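Local atomic coordinates of Poly(A) RNA polymerase protein 2 (Saccharomyces cerevisiae, PDB entry 3NYB), a protein that adds adenylate tails to RNA as the poly(A) polymerase of the TRAMP RNA surveillance complex. Residues Gly185-Val193 and Ile265-Ser276. The protein carries 1 engineered substitution. Residues are numbered along the deposited sequence; the frame is centred on the assembly and turned at random.
Sequences GGFSIICLV and IQDPGDESNNIS
Phe187, in the first turn of helix 186-198, meets Ile265, Pro268 and Ile275 with the far end of its ring. A chi1 of 171° swings the ring away from the backbone N and out to the loop. Ile275 CD1 lies at the ring edge, 4.1 Å from Phe187 CE2, while Pro268 CG approaches CZ obliquely; Trp153 of helix 145-155 meets the same ring, planes at about 30°. A broad, flat, apolar side chain suits this place, since it touches three partners at once. Cutting Phe187 back to an alanine is likely to leave Pro268 and Ile275 without their common partner and open a gap between helix and loop. One turn on, slim Cys191 lets Ile265 come close, SG lying 3.8 Å from Ile265 CG2, and the branched isoleucine sends its other arm, CD1, to Leu192 CD2 at 4.2 Å. This part is buried and tight; Pro268 and Ile275 form a looser, partly exposed margin. Toward solvent, hydrogen bonds within the loop take over: Asn273 ND2 donates to the anti lone pair of Asp267 OD2 at 3.1 Å (163°), and Asp267 OD1 accepts from Gly269 N, an Asx turn at the entry to two successive type I turns. Family and Asp-Pro sequence are consistent with the nucleotide recognition motif loop of Cid1-like polymerases.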
# COMPACT_ATOMS: atom_id res chain seq x y z
N GLY A 185 -5.09 -6.57 -2.00
CA GLY A 185 -4.14 -7.41 -1.30
C GLY A 185 -2.83 -6.69 -1.05
O GLY A 185 -2.63 -5.57 -1.52
N GLY A 186 -1.92 -7.33 -0.33
CA GLY A 186 -0.68 -6.69 0.05
C GLY A 186 0.23 -6.43 -1.14
O GLY A 186 0.71 -5.31 -1.33
N PHE A 187 0.49 -7.46 -1.93
CA PHE A 187 1.39 -7.30 -3.07
C PHE A 187 0.87 -6.20 -4.01
O PHE A 187 1.63 -5.34 -4.47
CB PHE A 187 1.59 -8.62 -3.82
CG PHE A 187 2.34 -8.48 -5.12
CD1 PHE A 187 3.72 -8.51 -5.15
CD2 PHE A 187 1.65 -8.31 -6.31
CE1 PHE A 187 4.39 -8.38 -6.34
CE2 PHE A 187 2.31 -8.16 -7.50
CZ PHE A 187 3.69 -8.20 -7.52
N SER A 188 -0.42 -6.23 -4.28
CA SER A 188 -1.04 -5.22 -5.14
C SER A 188 -0.76 -3.81 -4.66
O SER A 188 -0.45 -2.93 -5.46
CB SER A 188 -2.56 -5.45 -5.21
OG SER A 188 -2.85 -6.71 -5.78
N ILE A 189 -0.90 -3.58 -3.36
CA ILE A 189 -0.69 -2.24 -2.84
C ILE A 189 0.75 -1.85 -3.09
O ILE A 189 1.03 -0.75 -3.57
CB ILE A 189 -0.97 -2.15 -1.34
CG1 ILE A 189 -2.40 -2.62 -1.04
CG2 ILE A 189 -0.78 -0.73 -0.86
CD1 ILE A 189 -2.69 -2.76 0.45
N ILE A 190 1.67 -2.75 -2.76
CA ILE A 190 3.09 -2.50 -2.95
C ILE A 190 3.37 -2.15 -4.40
O ILE A 190 4.08 -1.18 -4.69
CB ILE A 190 3.93 -3.72 -2.58
CG1 ILE A 190 3.59 -4.16 -1.15
CG2 ILE A 190 5.39 -3.41 -2.70
CD1 ILE A 190 4.45 -5.30 -0.65
N CYS A 191 2.80 -2.93 -5.31
CA CYS A 191 2.96 -2.68 -6.74
C CYS A 191 2.58 -1.26 -7.13
O CYS A 191 3.37 -0.55 -7.76
CB CYS A 191 2.15 -3.68 -7.56
SG CYS A 191 2.40 -3.47 -9.32
N LEU A 192 1.36 -0.84 -6.78
CA LEU A 192 0.87 0.49 -7.15
C LEU A 192 1.81 1.60 -6.74
O LEU A 192 2.15 2.48 -7.53
CB LEU A 192 -0.50 0.75 -6.53
CG LEU A 192 -1.65 -0.16 -6.94
CD1 LEU A 192 -2.88 0.20 -6.11
CD2 LEU A 192 -1.94 -0.06 -8.43
N VAL A 193 2.23 1.56 -5.48
CA VAL A 193 3.14 2.56 -4.96
C VAL A 193 4.45 2.49 -5.73
O VAL A 193 4.96 3.49 -6.21
CB VAL A 193 3.40 2.34 -3.47
CG1 VAL A 193 4.29 3.44 -2.91
CG2 VAL A 193 2.10 2.30 -2.74
N ILE A 265 -3.09 -6.38 -12.66
CA ILE A 265 -1.66 -6.36 -12.40
C ILE A 265 -1.12 -7.74 -12.74
O ILE A 265 -1.65 -8.75 -12.27
CB ILE A 265 -1.36 -6.02 -10.93
CG1 ILE A 265 -1.74 -4.57 -10.64
CG2 ILE A 265 0.11 -6.21 -10.63
CD1 ILE A 265 -1.69 -4.23 -9.17
N GLN A 266 -0.08 -7.77 -13.57
CA GLN A 266 0.47 -9.03 -14.07
C GLN A 266 1.10 -9.87 -12.96
O GLN A 266 2.01 -9.42 -12.26
CB GLN A 266 1.50 -8.75 -15.16
CG GLN A 266 1.84 -9.95 -16.01
CD GLN A 266 2.44 -9.57 -17.34
OE1 GLN A 266 3.45 -8.87 -17.40
NE2 GLN A 266 1.81 -10.03 -18.42
N ASP A 267 0.60 -11.10 -12.82
CA ASP A 267 1.12 -12.02 -11.81
C ASP A 267 2.58 -12.34 -12.09
O ASP A 267 2.91 -12.87 -13.15
CB ASP A 267 0.29 -13.30 -11.79
CG ASP A 267 0.56 -14.16 -10.57
OD1 ASP A 267 1.57 -13.90 -9.87
OD2 ASP A 267 -0.22 -15.11 -10.32
N PRO A 268 3.47 -12.02 -11.14
CA PRO A 268 4.92 -12.20 -11.35
C PRO A 268 5.33 -13.65 -11.58
O PRO A 268 6.39 -13.88 -12.14
CB PRO A 268 5.52 -11.72 -10.03
CG PRO A 268 4.53 -10.82 -9.46
CD PRO A 268 3.19 -11.37 -9.85
N GLY A 269 4.51 -14.60 -11.15
CA GLY A 269 4.85 -16.00 -11.26
C GLY A 269 4.09 -16.65 -12.40
O GLY A 269 4.27 -17.83 -12.70
N ASP A 270 3.25 -15.85 -13.02
CA ASP A 270 2.41 -16.30 -14.10
C ASP A 270 1.94 -15.05 -14.83
O ASP A 270 1.00 -14.38 -14.41
CB ASP A 270 1.24 -17.11 -13.55
CG ASP A 270 0.23 -17.48 -14.62
OD1 ASP A 270 0.16 -18.66 -15.02
OD2 ASP A 270 -0.53 -16.58 -15.04
N GLU A 271 2.65 -14.72 -15.91
CA GLU A 271 2.33 -13.55 -16.70
C GLU A 271 1.00 -13.76 -17.41
O GLU A 271 0.54 -12.90 -18.17
CB GLU A 271 3.44 -13.28 -17.72
CG GLU A 271 3.92 -14.53 -18.44
CD GLU A 271 4.39 -14.25 -19.86
OE1 GLU A 271 5.08 -13.23 -20.08
OE2 GLU A 271 4.08 -15.07 -20.76
N SER A 272 0.38 -14.90 -17.14
CA SER A 272 -0.86 -15.30 -17.78
C SER A 272 -2.12 -14.74 -17.10
O SER A 272 -3.16 -14.62 -17.74
CB SER A 272 -0.94 -16.83 -17.85
OG SER A 272 -2.28 -17.28 -17.72
N ASN A 273 -2.04 -14.42 -15.82
CA ASN A 273 -3.19 -13.86 -15.11
C ASN A 273 -2.82 -12.69 -14.19
O ASN A 273 -1.67 -12.53 -13.80
CB ASN A 273 -3.91 -14.94 -14.31
CG ASN A 273 -3.29 -15.17 -12.94
OD1 ASN A 273 -4.01 -15.32 -11.94
ND2 ASN A 273 -1.96 -15.18 -12.88
N ASN A 274 -3.81 -11.87 -13.85
CA ASN A 274 -3.56 -10.80 -12.89
C ASN A 274 -3.89 -11.22 -11.47
O ASN A 274 -4.87 -11.93 -11.22
CB ASN A 274 -4.26 -9.48 -13.29
CG ASN A 274 -5.69 -9.38 -12.79
OD1 ASN A 274 -6.21 -10.29 -12.15
ND2 ASN A 274 -6.34 -8.27 -13.10
N ILE A 275 -3.04 -10.83 -10.54
CA ILE A 275 -3.26 -11.19 -9.15
C ILE A 275 -4.32 -10.29 -8.51
O ILE A 275 -4.71 -10.52 -7.36
CB ILE A 275 -1.95 -11.17 -8.33
CG1 ILE A 275 -0.89 -10.33 -9.05
CG2 ILE A 275 -1.41 -12.57 -8.17
CD1 ILE A 275 -1.27 -8.90 -9.26
N SER A 276 -4.79 -9.29 -9.25
CA SER A 276 -5.75 -8.31 -8.73
C SER A 276 -7.18 -8.62 -9.16
O SER A 276 -8.09 -7.82 -8.92
CB SER A 276 -5.39 -6.90 -9.20
OG SER A 276 -4.17 -6.88 -9.90